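Local atomic coordinates of probable aquaporin AqpM (Archaeoglobus fulgidus, PDB entry 3NE2), a protein that probably forms a transmembrane channel through which water moves in either direction, driven by osmotic gradients. Residues C[108-113]-C[201-206]; C[147-152]-C[224-229]. All blocks are in the same frame, centred on the assembly; numbering follows the deposited sequence.

Interaction 1: C[108-113]-C[201-206]; sequences QFIGAA and PARTFG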
ATOM      1  N   GLN C 108      17.096  20.568 -10.365  1.00112.58           N
ATOM      2  CA  GLN C 108      16.938  19.140 -10.086  1.00110.61           C
ATOM      3  C   GLN C 108      18.252  18.460  -9.665  1.00113.98           C
ATOM      4  O   GLN C 108      18.294  17.748  -8.643  1.00112.03           O
ATOM      5  CB  GLN C 108      16.307  18.442 -11.313  1.00110.14           C
ATOM      6  CG  GLN C 108      14.795  18.722 -11.463  1.00105.94           C
ATOM      7  CD  GLN C 108      14.307  18.811 -12.901  1.00106.85           C
ATOM      8  OE1 GLN C 108      14.944  18.309 -13.818  1.00110.63           O
ATOM      9  NE2 GLN C 108      13.168  19.465 -13.097  1.00103.54           N
ATOM     10  N   PHE C 109      19.302  18.691 -10.458  1.00119.34           N
ATOM     11  CA  PHE C 109      20.626  18.139 -10.187  1.00123.78           C
ATOM     12  C   PHE C 109      21.207  18.637  -8.858  1.00124.14           C
ATOM     13  O   PHE C 109      21.704  17.833  -8.055  1.00124.27           O
ATOM     14  CB  PHE C 109      21.589  18.465 -11.322  1.00130.29           C
ATOM     15  CG  PHE C 109      21.574  17.458 -12.443  1.00132.51           C
ATOM     16  CD1 PHE C 109      22.734  16.788 -12.808  1.00139.11           C
ATOM     17  CD2 PHE C 109      20.406  17.176 -13.134  1.00129.02           C
ATOM     18  CE1 PHE C 109      22.720  15.859 -13.849  1.00141.67           C
ATOM     19  CE2 PHE C 109      20.395  16.248 -14.176  1.00131.34           C
ATOM     20  CZ  PHE C 109      21.542  15.591 -14.528  1.00137.23           C
ATOM     21  N   ILE C 110      21.124  19.947  -8.620  1.00124.42           N
ATOM     22  CA  ILE C 110      21.544  20.521  -7.333  1.00124.89           C
ATOM     23  C   ILE C 110      20.770  19.920  -6.156  1.00119.68           C
ATOM     24  O   ILE C 110      21.368  19.572  -5.132  1.00120.38           O
ATOM     25  CB  ILE C 110      21.370  22.051  -7.290  1.00126.04           C
ATOM     26  CG1 ILE C 110      22.403  22.720  -8.194  1.00132.60           C
ATOM     27  CG2 ILE C 110      21.513  22.574  -5.856  1.00125.65           C
ATOM     28  CD1 ILE C 110      22.232  24.238  -8.278  1.00134.14           C
ATOM     29  N   GLY C 111      19.446  19.800  -6.306  1.00114.70           N
ATOM     30  CA  GLY C 111      18.600  19.187  -5.276  1.00110.05           C
ATOM     31  C   GLY C 111      18.944  17.729  -5.001  1.00109.61           C
ATOM     32  O   GLY C 111      18.976  17.277  -3.837  1.00107.91           O
ATOM     33  N   ALA C 112      19.217  16.998  -6.082  1.00111.30           N
ATOM     34  CA  ALA C 112      19.581  15.586  -6.002  1.00111.88           C
ATOM     35  C   ALA C 112      20.917  15.354  -5.294  1.00116.11           C
ATOM     36  O   ALA C 112      21.059  14.416  -4.501  1.00115.33           O
ATOM     37  CB  ALA C 112      19.642  14.999  -7.387  1.00113.79           C
ATOM     38  N   ALA C 113      21.904  16.194  -5.608  1.00121.07           N
ATOM     39  CA  ALA C 113      23.214  16.133  -4.944  1.00125.59           C
ATOM     40  C   ALA C 113      23.081  16.408  -3.448  1.00123.39           C
ATOM     41  O   ALA C 113      23.633  15.689  -2.635  1.00124.12           O
ATOM     42  CB  ALA C 113      24.188  17.119  -5.588  1.00131.36           C
ATOM     43  N   PRO C 201      17.400  10.922 -14.632  1.00122.42           N
ATOM     44  CA  PRO C 201      18.792  11.347 -14.616  1.00127.21           C
ATOM     45  C   PRO C 201      19.247  12.056 -13.343  1.00125.27           C
ATOM     46  O   PRO C 201      20.374  11.822 -12.910  1.00129.06           O
ATOM     47  CB  PRO C 201      18.871  12.314 -15.789  1.00130.21           C
ATOM     48  CG  PRO C 201      17.856  11.832 -16.723  1.00129.53           C
ATOM     49  CD  PRO C 201      16.736  11.291 -15.888  1.00123.43           C
ATOM     50  N   ALA C 202      18.418  12.931 -12.766  1.00120.30           N
ATOM     51  CA  ALA C 202      18.791  13.622 -11.521  1.00118.73           C
ATOM     52  C   ALA C 202      18.848  12.649 -10.339  1.00116.85           C
ATOM     53  O   ALA C 202      19.749  12.748  -9.474  1.00118.66           O
ATOM     54  CB  ALA C 202      17.845  14.754 -11.223  1.00114.32           C
ATOM     55  N   ARG C 203      17.926  11.682 -10.327  1.00113.87           N
ATOM     56  CA  ARG C 203      17.858  10.665  -9.260  1.00111.98           C
ATOM     57  C   ARG C 203      19.033   9.675  -9.302  1.00116.43           C
ATOM     58  O   ARG C 203      19.445   9.162  -8.273  1.00115.96           O
ATOM     59  CB  ARG C 203      16.519   9.938  -9.351  1.00108.38           C
ATOM     60  CG  ARG C 203      16.356   8.731  -8.440  1.00107.77           C
ATOM     61  CD  ARG C 203      16.655   7.424  -9.189  1.00112.08           C
ATOM     62  NE  ARG C 203      16.406   6.233  -8.372  1.00111.71           N
ATOM     63  CZ  ARG C 203      17.319   5.597  -7.629  1.00113.23           C
ATOM     64  NH1 ARG C 203      18.586   6.018  -7.552  1.00115.51           N
ATOM     65  NH2 ARG C 203      16.951   4.524  -6.940  1.00112.22           N
ATOM     66  N   THR C 204      19.554   9.413 -10.497  1.00121.16           N
ATOM     67  CA  THR C 204      20.778   8.631 -10.677  1.00126.91           C
ATOM     68  C   THR C 204      22.009   9.473 -10.339  1.00130.56           C
ATOM     69  O   THR C 204      22.899   9.014  -9.619  1.00133.03           O
ATOM     70  CB  THR C 204      20.894   8.097 -12.124  1.00131.61           C
ATOM     71  OG1 THR C 204      19.905   7.081 -12.345  1.00129.01           O
ATOM     72  CG2 THR C 204      22.284   7.521 -12.379  1.00138.77           C
ATOM     73  N   PHE C 205      22.042  10.699 -10.858  1.00131.23           N
ATOM     74  CA  PHE C 205      23.141  11.624 -10.610  1.00135.30           C
ATOM     75  C   PHE C 205      23.506  11.734  -9.133  1.00133.61           C
ATOM     76  O   PHE C 205      24.669  11.495  -8.759  1.00138.14           O
ATOM     77  CB  PHE C 205      22.804  13.012 -11.162  1.00134.82           C
ATOM     78  CG  PHE C 205      23.844  14.065 -10.852  1.00139.14           C
ATOM     79  CD1 PHE C 205      24.947  14.261 -11.703  1.00146.26           C
ATOM     80  CD2 PHE C 205      23.724  14.864  -9.709  1.00136.17           C
ATOM     81  CE1 PHE C 205      25.908  15.239 -11.419  1.00150.60           C
ATOM     82  CE2 PHE C 205      24.683  15.846  -9.418  1.00140.51           C
ATOM     83  CZ  PHE C 205      25.774  16.036 -10.278  1.00147.63           C
ATOM     84  N   GLY C 206      22.520  12.101  -8.306  1.00127.53           N
ATOM     85  CA  GLY C 206      22.733  12.297  -6.854  1.00125.73           C
ATOM     86  C   GLY C 206      23.681  11.289  -6.175  1.00128.65           C
ATOM     87  O   GLY C 206      24.786  11.637  -5.720  1.00132.68           O
TER

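Interaction 2: C[147-152]-C[224-229]; sequences AILTEA and IYVIGP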
ATOM      1  N   ALA C 147      19.464  -2.591 -20.480  1.00177.06           N
ATOM      2  CA  ALA C 147      19.352  -1.637 -19.375  1.00168.91           C
ATOM      3  C   ALA C 147      18.688  -0.325 -19.792  1.00164.57           C
ATOM      4  O   ALA C 147      17.891   0.238 -19.034  1.00156.94           O
ATOM      5  CB  ALA C 147      20.709  -1.355 -18.766  1.00171.20           C
ATOM      6  N   ILE C 148      19.009   0.179 -20.983  1.00169.75           N
ATOM      7  CA  ILE C 148      18.324   1.374 -21.485  1.00166.06           C
ATOM      8  C   ILE C 148      16.886   1.045 -21.908  1.00162.96           C
ATOM      9  O   ILE C 148      15.997   1.864 -21.723  1.00156.76           O
ATOM     10  CB  ILE C 148      19.082   2.116 -22.650  1.00172.69           C
ATOM     11  CG1 ILE C 148      19.358   1.197 -23.839  1.00181.94           C
ATOM     12  CG2 ILE C 148      20.382   2.722 -22.152  1.00174.41           C
ATOM     13  CD1 ILE C 148      19.135   1.868 -25.157  1.00185.99           C
ATOM     14  N   LEU C 149      16.656  -0.143 -22.466  1.00167.69           N
ATOM     15  CA  LEU C 149      15.317  -0.512 -22.930  1.00165.78           C
ATOM     16  C   LEU C 149      14.368  -0.663 -21.759  1.00158.03           C
ATOM     17  O   LEU C 149      13.231  -0.197 -21.833  1.00153.77           O
ATOM     18  CB  LEU C 149      15.318  -1.801 -23.759  1.00173.26           C
ATOM     19  CG  LEU C 149      13.930  -2.229 -24.262  1.00171.25           C
ATOM     20  CD1 LEU C 149      13.396  -1.232 -25.231  1.00170.03           C
ATOM     21  CD2 LEU C 149      13.963  -3.589 -24.903  1.00178.40           C
ATOM     22  N   THR C 150      14.819  -1.297 -20.678  1.00156.82           N
ATOM     23  CA  THR C 150      13.957  -1.446 -19.489  1.00149.85           C
ATOM     24  C   THR C 150      13.722  -0.087 -18.805  1.00142.92           C
ATOM     25  O   THR C 150      12.655   0.157 -18.234  1.00137.30           O
ATOM     26  CB  THR C 150      14.510  -2.425 -18.435  1.00150.05           C
ATOM     27  OG1 THR C 150      15.458  -1.749 -17.610  1.00148.40           O
ATOM     28  CG2 THR C 150      15.157  -3.621 -19.081  1.00158.16           C
ATOM     29  N   GLU C 151      14.727   0.786 -18.860  1.00144.10           N
ATOM     30  CA  GLU C 151      14.583   2.154 -18.360  1.00138.56           C
ATOM     31  C   GLU C 151      13.679   3.025 -19.250  1.00136.98           C
ATOM     32  O   GLU C 151      13.038   3.950 -18.755  1.00131.76           O
ATOM     33  CB  GLU C 151      15.958   2.816 -18.196  1.00141.13           C
ATOM     34  CG  GLU C 151      16.679   2.438 -16.904  1.00140.29           C
ATOM     35  CD  GLU C 151      16.133   3.154 -15.668  1.00133.34           C
ATOM     36  OE1 GLU C 151      16.110   2.523 -14.589  1.00132.21           O
ATOM     37  OE2 GLU C 151      15.730   4.334 -15.761  1.00129.16           O
ATOM     38  N   ALA C 152      13.634   2.745 -20.550  1.00142.17           N
ATOM     39  CA  ALA C 152      12.729   3.470 -21.446  1.00141.12           C
ATOM     40  C   ALA C 152      11.300   2.963 -21.275  1.00137.51           C
ATOM     41  O   ALA C 152      10.378   3.767 -21.165  1.00132.81           O
ATOM     42  CB  ALA C 152      13.167   3.348 -22.888  1.00148.51           C
ATOM     43  N   ILE C 224      22.954   5.262 -19.525  1.00169.91           N
ATOM     44  CA  ILE C 224      21.781   4.393 -19.433  1.00165.72           C
ATOM     45  C   ILE C 224      20.615   5.107 -18.763  1.00156.58           C
ATOM     46  O   ILE C 224      19.454   4.819 -19.053  1.00153.24           O
ATOM     47  CB  ILE C 224      22.094   3.094 -18.649  1.00166.72           C
ATOM     48  CG1 ILE C 224      22.848   2.111 -19.537  1.00176.73           C
ATOM     49  CG2 ILE C 224      20.820   2.428 -18.134  1.00160.06           C
ATOM     50  CD1 ILE C 224      23.716   1.147 -18.757  1.00180.14           C
ATOM     51  N   TYR C 225      20.933   6.038 -17.868  1.00153.13           N
ATOM     52  CA  TYR C 225      19.925   6.745 -17.078  1.00144.81           C
ATOM     53  C   TYR C 225      19.605   8.160 -17.595  1.00143.19           C
ATOM     54  O   TYR C 225      18.799   8.893 -17.002  1.00137.08           O
ATOM     55  CB  TYR C 225      20.383   6.737 -15.625  1.00141.80           C
ATOM     56  CG  TYR C 225      20.573   5.326 -15.181  1.00143.27           C
ATOM     57  CD1 TYR C 225      19.475   4.494 -15.027  1.00140.17           C
ATOM     58  CD2 TYR C 225      21.842   4.796 -14.977  1.00148.56           C
ATOM     59  CE1 TYR C 225      19.621   3.171 -14.637  1.00142.04           C
ATOM     60  CE2 TYR C 225      22.012   3.460 -14.582  1.00150.74           C
ATOM     61  CZ  TYR C 225      20.894   2.651 -14.412  1.00147.24           C
ATOM     62  OH  TYR C 225      21.039   1.331 -14.016  1.00148.73           O
ATOM     63  N   VAL C 226      20.223   8.523 -18.711  1.00149.08           N
ATOM     64  CA  VAL C 226      19.884   9.738 -19.425  1.00148.42           C
ATOM     65  C   VAL C 226      19.127   9.343 -20.682  1.00150.19           C
ATOM     66  O   VAL C 226      18.007   9.753 -20.879  1.00145.59           O
ATOM     67  CB  VAL C 226      21.141  10.537 -19.777  1.00154.54           C
ATOM     68  CG1 VAL C 226      20.773  11.837 -20.451  1.00153.82           C
ATOM     69  CG2 VAL C 226      21.958  10.802 -18.517  1.00153.31           C
ATOM     70  N   ILE C 227      19.738   8.519 -21.521  1.00157.36           N
ATOM     71  CA  ILE C 227      19.119   8.071 -22.775  1.00160.54           C
ATOM     72  C   ILE C 227      17.792   7.354 -22.514  1.00155.03           C
ATOM     73  O   ILE C 227      16.752   7.715 -23.061  1.00152.48           O
ATOM     74  CB  ILE C 227      20.071   7.127 -23.559  1.00169.71           C
ATOM     75  CG1 ILE C 227      21.279   7.907 -24.078  1.00176.42           C
ATOM     76  CG2 ILE C 227      19.351   6.460 -24.721  1.00172.81           C
ATOM     77  CD1 ILE C 227      22.412   7.032 -24.528  1.00185.50           C
ATOM     78  N   GLY C 228      17.849   6.338 -21.665  1.00153.61           N
ATOM     79  CA  GLY C 228      16.704   5.472 -21.385  1.00149.54           C
ATOM     80  C   GLY C 228      15.429   6.183 -20.982  1.00141.76           C
ATOM     81  O   GLY C 228      14.413   6.028 -21.645  1.00140.83           O
ATOM     82  N   PRO C 229      15.477   6.947 -19.874  1.00136.51           N
ATOM     83  CA  PRO C 229      14.392   7.794 -19.372  1.00129.72           C
ATOM     84  C   PRO C 229      13.821   8.837 -20.351  1.00129.79           C
ATOM     85  O   PRO C 229      12.608   8.998 -20.442  1.00126.07           O
ATOM     86  CB  PRO C 229      15.047   8.510 -18.188  1.00126.81           C
ATOM     87  CG  PRO C 229      16.017   7.570 -17.690  1.00129.80           C
ATOM     88  CD  PRO C 229      16.582   6.879 -18.900  1.00137.07           C
TER

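Interaction 1: C[108-113]-C[201-206]
P201, first residue of the helical segment 201-206, sets its CB 4.4 Å from CZ of F109 and so marks one limit of the contact. The CA-to-CB bond of A202 points toward 108-113: its CB lies 4.0 Å from CD2 of F109, 4.0 Å from CB of Q108 and 4.2 Å from CB of A112, whose methyl also touches the A202 O at 3.1 Å. P201 and A202 belong to the second NPA motif of the aquaporin fold, so this is where the pore-forming half-helix 201-213 leans on the membrane-spanning helix 101-123; the segment axes come within 8.0 Å at -37°. F205 returns to the interface, where CD1 of F109 lies over one face of its ring and the A113 CB at its edge, 4.1 Å from CE2 of F205; the two phenylalanine ring centroids are 4.6 Å apart with planes inclined obliquely at 44°. At G206 the CA sits 3.6 Å from A112 O, too close for a side chain: a CB there would clash with that oxygen.

Interaction 2: C[147-152]-C[224-229]
This is a close helix-helix crossing, a largely buried contact between segments 147-152 and 224-229 of two membrane-spanning helices; the segment axes approach to 7.6 Å at -48°. Glycine permits the closeness: CA of G228 lies 4.4 Å from CA of I148 and 3.7 Å from O of I148, and a CB on G228 would clash with CB of E151. A CA-H...O contact, A152 CA to G228 O at 3.1 Å, continues this approach. Apolar packing fills the start of both segments, with CG2 of I224 3.8 Å from CB of A147 and CG1 of I224 3.6 Å from CG2 of I148. E151 is a knob in the hole formed by I224, Y225, G228 and P229; its OE1 reaches the Y225 ring edge, 3.6 Å from CE1. The carboxylate's hydrogen bonds run elsewhere, to T195 OG1 and the backbone nitrogens of S198 and L199, while Y225 OH binds T195 O. A buried transmembrane glutamate that holds the backbone leading into an NPA motif is a hallmark of the aquaporin fold.

The centres of interactions 1 and 2 lie about 16 Å apart, and their segments alternate along the chain: 108-113, 147-152, 201-206, 224-229. The helices that hold the last two, 201-213 and 224-243, are consecutive, and they join the contacts directly, with P201 CG 3.1 Å from Y225 O and T204 OG1 3.3 Å from Y225 CB. The half-helix 201-213 therefore packs between helix 101-123 of the first aquaporin repeat and helix 224-243 of the second, which in turn rests on helix 144-167. Interaction 1 consequently spans the two repeats, whereas interaction 2 stays within the second. Interaction 1 includes part of the second NPA motif, and interaction 2 touches it where Y225 and P229 meet P201.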